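Side-chain contacts in neurotoxin (Clostridium botulinum, PDB 2QN0), which acts as the zinc protease light chain of botulinum neurotoxin serotype C1 and probably cleaves SNARE proteins of two kinds in nerve terminals: residues I114-N119 with R298-R303; H236-I241 with I327-F332; R331-V334 with V340-N343. One frame throughout, in Å; residues are numbered along the deposited sequence.

Contact 1 of 3, residues I114-N119 with R298-R303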
loop_
_atom_site.group_PDB
_atom_site.type_symbol
_atom_site.label_atom_id
_atom_site.label_comp_id
_atom_site.label_asym_id
_atom_site.label_seq_id
_atom_site.Cartn_x
_atom_site.Cartn_y
_atom_site.Cartn_z
ATOM N N ILE A 114 -0.352 -6.061 -13.928
ATOM C CA ILE A 114 0.872 -6.616 -13.373
ATOM C C ILE A 114 2.134 -5.832 -13.718
ATOM O O ILE A 114 2.153 -5.034 -14.654
ATOM C CB ILE A 114 1.092 -8.058 -13.880
ATOM C CG1 ILE A 114 1.347 -8.038 -15.391
ATOM C CG2 ILE A 114 -0.141 -8.913 -13.588
ATOM C CD1 ILE A 114 1.941 -9.330 -15.935
ATOM N N PRO A 115 3.205 -6.041 -12.941
ATOM C CA PRO A 115 4.467 -5.349 -13.207
ATOM C C PRO A 115 4.962 -5.881 -14.545
ATOM O O PRO A 115 4.700 -7.038 -14.883
ATOM C CB PRO A 115 5.371 -5.830 -12.077
ATOM C CG PRO A 115 4.415 -6.074 -10.956
ATOM C CD PRO A 115 3.261 -6.757 -11.654
ATOM N N PHE A 116 5.650 -5.053 -15.323
ATOM C CA PHE A 116 6.193 -5.550 -16.578
ATOM C C PHE A 116 7.180 -6.628 -16.135
ATOM O O PHE A 116 7.927 -6.432 -15.176
ATOM C CB PHE A 116 6.956 -4.453 -17.319
ATOM C CG PHE A 116 7.566 -4.916 -18.615
ATOM C CD1 PHE A 116 6.915 -4.693 -19.822
ATOM C CD2 PHE A 116 8.779 -5.593 -18.621
ATOM C CE1 PHE A 116 7.468 -5.141 -21.023
ATOM C CE2 PHE A 116 9.341 -6.046 -19.815
ATOM C CZ PHE A 116 8.683 -5.819 -21.016
ATOM N N PRO A 117 7.194 -7.784 -16.818
ATOM C CA PRO A 117 8.129 -8.838 -16.415
ATOM C C PRO A 117 9.575 -8.537 -16.801
ATOM O O PRO A 117 10.066 -9.004 -17.830
ATOM C CB PRO A 117 7.574 -10.077 -17.117
ATOM C CG PRO A 117 6.980 -9.513 -18.364
ATOM C CD PRO A 117 6.282 -8.258 -17.872
ATOM N N GLY A 118 10.245 -7.749 -15.968
ATOM C CA GLY A 118 11.628 -7.403 -16.228
ATOM C C GLY A 118 12.078 -6.146 -15.513
ATOM O O GLY A 118 11.299 -5.500 -14.808
ATOM N N ASN A 119 13.356 -5.817 -15.672
ATOM C CA ASN A 119 13.916 -4.612 -15.080
ATOM C C ASN A 119 14.940 -4.025 -16.048
ATOM O O ASN A 119 15.046 -4.475 -17.190
ATOM C CB ASN A 119 14.561 -4.897 -13.715
ATOM C CG ASN A 119 15.722 -5.869 -13.796
ATOM O OD1 ASN A 119 16.323 -6.057 -14.854
ATOM N ND2 ASN A 119 16.057 -6.478 -12.663
ATOM N N ARG A 298 7.974 4.799 -23.149
ATOM C CA ARG A 298 8.339 4.636 -24.551
ATOM C C ARG A 298 9.300 3.465 -24.682
ATOM O O ARG A 298 9.226 2.694 -25.641
ATOM C CB ARG A 298 8.993 5.913 -25.092
ATOM C CG ARG A 298 8.024 7.070 -25.267
ATOM C CD ARG A 298 8.742 8.325 -25.755
ATOM N NE ARG A 298 7.839 9.470 -25.849
ATOM C CZ ARG A 298 6.853 9.580 -26.735
ATOM N NH1 ARG A 298 6.632 8.613 -27.617
ATOM N NH2 ARG A 298 6.081 10.659 -26.735
ATOM N N SER A 299 10.205 3.330 -23.718
ATOM C CA SER A 299 11.161 2.233 -23.737
ATOM C C SER A 299 10.424 0.899 -23.577
ATOM O O SER A 299 10.820 -0.109 -24.163
ATOM C CB SER A 299 12.191 2.407 -22.619
ATOM O OG SER A 299 13.165 1.380 -22.663
ATOM N N ILE A 300 9.354 0.899 -22.784
ATOM C CA ILE A 300 8.557 -0.313 -22.577
ATOM C C ILE A 300 7.848 -0.683 -23.882
ATOM O O ILE A 300 7.808 -1.851 -24.266
ATOM C CB ILE A 300 7.485 -0.111 -21.469
ATOM C CG1 ILE A 300 8.160 0.031 -20.102
ATOM C CG2 ILE A 300 6.496 -1.276 -21.471
ATOM C CD1 ILE A 300 8.956 -1.169 -19.682
ATOM N N ALA A 301 7.292 0.316 -24.565
ATOM C CA ALA A 301 6.602 0.070 -25.829
ATOM C C ALA A 301 7.571 -0.582 -26.813
ATOM O O ALA A 301 7.200 -1.494 -27.555
ATOM C CB ALA A 301 6.065 1.379 -26.403
ATOM N N LYS A 302 8.816 -0.113 -26.809
ATOM C CA LYS A 302 9.843 -0.658 -27.688
ATOM C C LYS A 302 10.069 -2.131 -27.355
ATOM O O LYS A 302 10.191 -2.968 -28.250
ATOM C CB LYS A 302 11.152 0.118 -27.521
ATOM C CG LYS A 302 12.322 -0.472 -28.288
ATOM C CD LYS A 302 13.599 0.315 -28.039
ATOM C CE LYS A 302 14.772 -0.294 -28.788
ATOM N NZ LYS A 302 14.525 -0.333 -30.257
ATOM N N ARG A 303 10.127 -2.444 -26.064
ATOM C CA ARG A 303 10.325 -3.824 -25.638
ATOM C C ARG A 303 9.174 -4.684 -26.144
ATOM O O ARG A 303 9.394 -5.777 -26.664
ATOM C CB ARG A 303 10.405 -3.914 -24.107
ATOM C CG ARG A 303 11.746 -3.498 -23.508
ATOM C CD ARG A 303 11.680 -3.488 -21.983
ATOM N NE ARG A 303 12.948 -3.123 -21.354
ATOM C CZ ARG A 303 13.906 -3.986 -21.026
ATOM N NH1 ARG A 303 13.755 -5.282 -21.265
ATOM N NH2 ARG A 303 15.016 -3.551 -20.443
#

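Contact 2 of 3, residues H236-I241 with I327-F332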
loop_
_atom_site.group_PDB
_atom_site.type_symbol
_atom_site.label_atom_id
_atom_site.label_comp_id
_atom_site.label_asym_id
_atom_site.label_seq_id
_atom_site.Cartn_x
_atom_site.Cartn_y
_atom_site.Cartn_z
ATOM N N HIS A 236 1.643 3.594 -7.598
ATOM C CA HIS A 236 2.800 4.221 -8.226
ATOM C C HIS A 236 3.840 3.157 -8.569
ATOM O O HIS A 236 4.445 3.193 -9.644
ATOM C CB HIS A 236 3.416 5.257 -7.283
ATOM C CG HIS A 236 2.450 6.303 -6.821
ATOM N ND1 HIS A 236 2.658 7.053 -5.684
ATOM C CD2 HIS A 236 1.275 6.726 -7.342
ATOM C CE1 HIS A 236 1.650 7.892 -5.523
ATOM N NE2 HIS A 236 0.798 7.715 -6.516
ATOM N N ASN A 237 4.033 2.204 -7.658
ATOM C CA ASN A 237 5.005 1.126 -7.856
ATOM C C ASN A 237 4.609 0.169 -8.977
ATOM O O ASN A 237 5.456 -0.286 -9.741
ATOM C CB ASN A 237 5.187 0.305 -6.572
ATOM C CG ASN A 237 5.838 1.091 -5.454
ATOM O OD1 ASN A 237 6.582 2.038 -5.696
ATOM N ND2 ASN A 237 5.576 0.683 -4.214
ATOM N N LEU A 238 3.325 -0.152 -9.051
ATOM C CA LEU A 238 2.829 -1.062 -10.074
ATOM C C LEU A 238 2.961 -0.471 -11.474
ATOM O O LEU A 238 3.329 -1.167 -12.418
ATOM C CB LEU A 238 1.362 -1.401 -9.803
ATOM C CG LEU A 238 0.661 -2.270 -10.852
ATOM C CD1 LEU A 238 1.444 -3.572 -11.059
ATOM C CD2 LEU A 238 -0.769 -2.556 -10.399
ATOM N N TYR A 239 2.654 0.818 -11.603
ATOM C CA TYR A 239 2.721 1.484 -12.900
ATOM C C TYR A 239 4.087 2.082 -13.226
ATOM O O TYR A 239 4.259 2.752 -14.247
ATOM C CB TYR A 239 1.618 2.536 -12.983
ATOM C CG TYR A 239 0.252 1.900 -13.112
ATOM C CD1 TYR A 239 -0.226 1.478 -14.353
ATOM C CD2 TYR A 239 -0.532 1.651 -11.985
ATOM C CE1 TYR A 239 -1.449 0.819 -14.471
ATOM C CE2 TYR A 239 -1.755 0.994 -12.090
ATOM C CZ TYR A 239 -2.206 0.581 -13.333
ATOM O OH TYR A 239 -3.411 -0.075 -13.435
ATOM N N GLY A 240 5.054 1.826 -12.350
ATOM C CA GLY A 240 6.415 2.287 -12.571
ATOM C C GLY A 240 6.653 3.783 -12.577
ATOM O O GLY A 240 7.529 4.270 -13.299
ATOM N N ILE A 241 5.894 4.515 -11.770
ATOM C CA ILE A 241 6.061 5.960 -11.708
ATOM C C ILE A 241 6.454 6.456 -10.319
ATOM O O ILE A 241 6.293 7.638 -10.006
ATOM C CB ILE A 241 4.779 6.692 -12.157
ATOM C CG1 ILE A 241 3.612 6.334 -11.231
ATOM C CG2 ILE A 241 4.456 6.317 -13.596
ATOM C CD1 ILE A 241 2.406 7.229 -11.397
ATOM N N ILE A 327 -0.169 -4.025 -22.840
ATOM C CA ILE A 327 -0.625 -2.943 -23.709
ATOM C C ILE A 327 -1.825 -2.268 -23.045
ATOM O O ILE A 327 -1.936 -1.041 -23.038
ATOM C CB ILE A 327 -1.037 -3.480 -25.102
ATOM C CG1 ILE A 327 0.214 -3.887 -25.887
ATOM C CG2 ILE A 327 -1.845 -2.424 -25.852
ATOM C CD1 ILE A 327 -0.075 -4.616 -27.189
ATOM N N ARG A 328 -2.722 -3.072 -22.472
ATOM C CA ARG A 328 -3.896 -2.529 -21.795
ATOM C C ARG A 328 -3.508 -1.781 -20.517
ATOM O O ARG A 328 -4.072 -0.733 -20.208
ATOM C CB ARG A 328 -4.892 -3.643 -21.444
ATOM C CG ARG A 328 -5.625 -4.243 -22.642
ATOM C CD ARG A 328 -6.811 -5.098 -22.195
ATOM N NE ARG A 328 -6.411 -6.321 -21.498
ATOM C CZ ARG A 328 -6.070 -7.456 -22.103
ATOM N NH1 ARG A 328 -6.076 -7.539 -23.426
ATOM N NH2 ARG A 328 -5.732 -8.517 -21.380
ATOM N N LYS A 329 -2.550 -2.328 -19.773
ATOM C CA LYS A 329 -2.087 -1.705 -18.533
ATOM C C LYS A 329 -1.613 -0.269 -18.760
ATOM O O LYS A 329 -2.065 0.666 -18.099
ATOM C CB LYS A 329 -0.923 -2.506 -17.943
ATOM C CG LYS A 329 -0.216 -1.813 -16.779
ATOM C CD LYS A 329 1.030 -2.573 -16.347
ATOM C CE LYS A 329 1.765 -1.842 -15.226
ATOM N NZ LYS A 329 3.080 -2.478 -14.920
ATOM N N TYR A 330 -0.693 -0.116 -19.702
ATOM C CA TYR A 330 -0.110 1.185 -20.009
ATOM C C TYR A 330 -0.942 2.043 -20.955
ATOM O O TYR A 330 -0.585 3.189 -21.238
ATOM C CB TYR A 330 1.289 0.978 -20.588
ATOM C CG TYR A 330 2.254 0.310 -19.630
ATOM C CD1 TYR A 330 2.688 0.964 -18.479
ATOM C CD2 TYR A 330 2.740 -0.974 -19.880
ATOM C CE1 TYR A 330 3.583 0.361 -17.602
ATOM C CE2 TYR A 330 3.637 -1.589 -19.005
ATOM C CZ TYR A 330 4.054 -0.913 -17.868
ATOM O OH TYR A 330 4.946 -1.498 -16.996
ATOM N N ARG A 331 -2.049 1.489 -21.437
ATOM C CA ARG A 331 -2.942 2.192 -22.354
ATOM C C ARG A 331 -2.224 2.618 -23.632
ATOM O O ARG A 331 -2.425 3.724 -24.138
ATOM C CB ARG A 331 -3.564 3.409 -21.662
ATOM C CG ARG A 331 -4.376 3.029 -20.427
ATOM C CD ARG A 331 -5.060 4.219 -19.789
ATOM N NE ARG A 331 -5.728 3.838 -18.546
ATOM C CZ ARG A 331 -6.390 4.683 -17.761
ATOM N NH1 ARG A 331 -6.479 5.967 -18.088
ATOM N NH2 ARG A 331 -6.958 4.246 -16.645
ATOM N N PHE A 332 -1.384 1.728 -24.147
ATOM C CA PHE A 332 -0.653 2.003 -25.374
ATOM C C PHE A 332 -1.592 1.829 -26.556
ATOM O O PHE A 332 -2.695 1.296 -26.416
ATOM C CB PHE A 332 0.536 1.049 -25.534
ATOM C CG PHE A 332 1.643 1.264 -24.533
ATOM C CD1 PHE A 332 1.908 2.531 -24.019
ATOM C CD2 PHE A 332 2.466 0.206 -24.160
ATOM C CE1 PHE A 332 2.979 2.741 -23.153
ATOM C CE2 PHE A 332 3.541 0.404 -23.295
ATOM C CZ PHE A 332 3.797 1.680 -22.792
#

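Contact 3 of 3, residues R331-V334 with V340-N343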
loop_
_atom_site.group_PDB
_atom_site.type_symbol
_atom_site.label_atom_id
_atom_site.label_comp_id
_atom_site.label_asym_id
_atom_site.label_seq_id
_atom_site.Cartn_x
_atom_site.Cartn_y
_atom_site.Cartn_z
ATOM N N ARG A 331 -2.049 1.489 -21.437
ATOM C CA ARG A 331 -2.942 2.192 -22.354
ATOM C C ARG A 331 -2.224 2.618 -23.632
ATOM O O ARG A 331 -2.425 3.724 -24.138
ATOM C CB ARG A 331 -3.564 3.409 -21.662
ATOM C CG ARG A 331 -4.376 3.029 -20.427
ATOM C CD ARG A 331 -5.060 4.219 -19.789
ATOM N NE ARG A 331 -5.728 3.838 -18.546
ATOM C CZ ARG A 331 -6.390 4.683 -17.761
ATOM N NH1 ARG A 331 -6.479 5.967 -18.088
ATOM N NH2 ARG A 331 -6.958 4.246 -16.645
ATOM N N PHE A 332 -1.384 1.728 -24.147
ATOM C CA PHE A 332 -0.653 2.003 -25.374
ATOM C C PHE A 332 -1.592 1.829 -26.556
ATOM O O PHE A 332 -2.695 1.296 -26.416
ATOM C CB PHE A 332 0.536 1.049 -25.534
ATOM C CG PHE A 332 1.643 1.264 -24.533
ATOM C CD1 PHE A 332 1.908 2.531 -24.019
ATOM C CD2 PHE A 332 2.466 0.206 -24.160
ATOM C CE1 PHE A 332 2.979 2.741 -23.153
ATOM C CE2 PHE A 332 3.541 0.404 -23.295
ATOM C CZ PHE A 332 3.797 1.680 -22.792
ATOM N N VAL A 333 -1.149 2.286 -27.721
ATOM C CA VAL A 333 -1.938 2.177 -28.939
ATOM C C VAL A 333 -1.275 1.174 -29.871
ATOM O O VAL A 333 -0.050 1.043 -29.886
ATOM C CB VAL A 333 -2.041 3.538 -29.666
ATOM C CG1 VAL A 333 -2.804 3.378 -30.978
ATOM C CG2 VAL A 333 -2.736 4.548 -28.772
ATOM N N VAL A 334 -2.088 0.455 -30.635
ATOM C CA VAL A 334 -1.564 -0.522 -31.575
ATOM C C VAL A 334 -1.846 -0.038 -32.989
ATOM O O VAL A 334 -3.004 0.081 -33.392
ATOM C CB VAL A 334 -2.218 -1.902 -31.378
ATOM C CG1 VAL A 334 -1.647 -2.893 -32.381
ATOM C CG2 VAL A 334 -1.981 -2.390 -29.955
ATOM N N VAL A 340 3.482 -1.238 -31.420
ATOM C CA VAL A 340 2.960 -0.624 -30.207
ATOM C C VAL A 340 3.560 0.766 -30.030
ATOM O O VAL A 340 4.780 0.920 -29.998
ATOM C CB VAL A 340 3.309 -1.469 -28.963
ATOM C CG1 VAL A 340 2.733 -0.816 -27.711
ATOM C CG2 VAL A 340 2.761 -2.885 -29.123
ATOM N N THR A 341 2.700 1.772 -29.907
ATOM C CA THR A 341 3.164 3.142 -29.724
ATOM C C THR A 341 2.518 3.799 -28.511
ATOM O O THR A 341 1.447 3.387 -28.058
ATOM C CB THR A 341 2.857 4.008 -30.960
ATOM O OG1 THR A 341 1.443 4.044 -31.180
ATOM C CG2 THR A 341 3.543 3.434 -32.196
ATOM N N VAL A 342 3.177 4.829 -27.993
ATOM C CA VAL A 342 2.671 5.560 -26.841
ATOM C C VAL A 342 1.905 6.797 -27.299
ATOM O O VAL A 342 2.420 7.610 -28.067
ATOM C CB VAL A 342 3.820 6.023 -25.916
ATOM C CG1 VAL A 342 3.247 6.705 -24.683
ATOM C CG2 VAL A 342 4.684 4.836 -25.517
ATOM N N ASN A 343 0.667 6.924 -26.839
ATOM C CA ASN A 343 -0.162 8.075 -27.173
ATOM C C ASN A 343 -0.026 9.037 -25.994
ATOM O O ASN A 343 -0.417 8.706 -24.875
ATOM C CB ASN A 343 -1.619 7.637 -27.346
ATOM C CG ASN A 343 -2.556 8.802 -27.611
ATOM O OD1 ASN A 343 -2.751 9.665 -26.756
ATOM N ND2 ASN A 343 -3.142 8.829 -28.803
HETATM O O HOH W 1 -0.386 5.620 -24.573
#

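Contact 1 of 3, residues I114-N119 with R298-R303
Arg303 and Ile300, one helical turn apart on helix 283-304, receive the ring of Phe116 from the loop that follows helix 101-112. The arginine can be followed outward. Its CB lies 4.0 Å from Phe116 CZ, at the far tip of the ring. The chain then runs extended from CG to NE, and CD meets the same tip, 3.9 Å from Phe116 CZ, so the aliphatic stem of Arg303 crosses the end of the phenyl group. The guanidinium is turned 66° from the ring plane and passes on toward Asn119. Arg303 NH2 comes to 3.4 Å from Asn119 O, but the angle is too poor for a hydrogen bond; the guanidinium is held instead through NH1, which donates to Thr122 O, while Asn119 ND2 binds Asp132.

Ile300 supplies the second half of the grip. Its CD1 lies over one face of the Phe116 ring, 4.3 Å from the centroid in a CH-pi contact, and its CG2 touches Phe116 CD1 at 3.8 Å. Pro117 CD covers the opposite face, which leaves the ring sandwiched between its own neighbour and the helix. With CG anti to the backbone N (chi1 179°), Phe116 extends away from the loop and reaches the helix, where Phe127 also meets it edge to face. Leu326 and Tyr330 of helix 319-330 add to the surroundings. The result is a buried loop-to-helix packing contact, in which a loop with an inverse gamma turn centred on Pro117 is set against helix 283-304 of the clostridial neurotoxin zinc protease fold.

Contact 2 of 3, residues H236-I241 with I327-F332
Two helix C-termini, each closed by a Schellman motif, meet here: Lys329, near the end of helix 319-330, reaches across to Leu238 and Tyr239, where helix 223-238 stops. The latter helix carries the HExxH pattern, whose His229 and His233 bind the zinc ion farther back along it. Gly240 and Arg331 take the positive phi with which each chain leaves its helix, and the closing bonds are Ile241 N to His236 O at 2.9 Å and Phe332 N to Ile327 O at 3.0 Å.

The lysine does most of the touching. Placed with CG anti to the backbone N (chi1 170°) and fully extended beyond it, Lys329 runs past Tyr239 in the opposite sense to the tyrosine. Its CG lies 3.7 Å from Tyr239 CE1, and its CE is 4.0 Å from Tyr239 CD1. Lys329 O meets the edge of that ring in its plane, 3.7 Å from Tyr239 CE1. At the tip, Lys329 NZ donates to Leu238 O over 2.8 Å, with a C=O...N angle of 156° and the donor tilted 21° from the carbonyl plane. It also donates to Tyr330 OH at 3.0 Å, while Lys329 CD rests over one face of the Tyr330 ring, toward its rim.

Ile114 O is a further acceptor for the ammonium group, and Tyr330 OH is itself bonded to Gly185 O. Tyr239 sends its hydroxyl to Asp113. The buried nitrogen thus has three oxygen acceptors, two of them backbone carbonyls and one a hydroxyl. Such a setting is consistent with a lysine that stays charged although buried, its charge perhaps eased by the carbonyl-rich end of helix 223-238.

Contact 3 of 3, residues R331-V334 with V340-N343
Phe332 stands with CG anti to its carbonyl carbon (chi1 -68°), which sets its ring beside Val342, both side chains pointing the same way, while Val340 meets it obliquely. Across the turn, Thr341 holds OG1 between the backbone N and the carbonyl carbon (chi1 60°), so that the hydroxyl lies on the Val333 side and can reach Glu335, its hydrogen-bonding partner in the connecting loop.

Phe332 takes Val340 and Val342 with different parts of its side chain. Its CB lies 3.6 Å from Val340 CG1, and that methyl also approaches CD2. Farther along the ring, and from the same side of its plane, Val342 CG2 meets Phe332 CE1, again at 3.6 Å. Ile300 and Leu304 of helix 283-304 pack against the same phenyl group.

The backbones form a short beta hairpin, strands 333-334 and 340-341, hanging from the end of helix 319-330. Val333 and Thr341 are its antiparallel hydrogen-bonded pair: Val333 N to Thr341 O and Thr341 N to Val333 O are both 2.8 Å and both almost straight, with N-H...O angles above 170°. Val334 and Val340 make the following non-hydrogen-bonded pair, and Val340 CA offers a CA-H...O contact to Val333 O at 3.5 Å. The face bearing Val334 and Val340 leans on Ile327; on the other, Val333 CG2 touches Asn343 CB at 3.6 Å.

Beyond the paired strands a water takes over the bridging. It donates to Arg331 O and accepts from Asn343 N, 2.8 Å from the latter, and sits at the edge of the Phe332 ring in its plane. Asn343 is the N-cap of helix 344-357, and its OD1 accepts from Lys346 N.

From the N terminus, the loop after helix 101-112 comes first, and contact 1 closes a span of 178 residues when it meets helix 283-304. Within that span lies residue range 236-241, which closes a span of 85 residues on meeting 327-332 as contact 2, after contact 1 has closed; contacts 1 and 2 therefore cross. Contact 3, a local hairpin with five residues between its segments, follows contact 1 in series and shares Arg331 and Phe332 with contact 2. They also touch: Leu238 packs on Ile114, Ile300 on Phe332. Together they join the 114-119 loop to helix 283-304, the end of the zinc-binding helix to that of helix 319-330, and the latter to its hairpin.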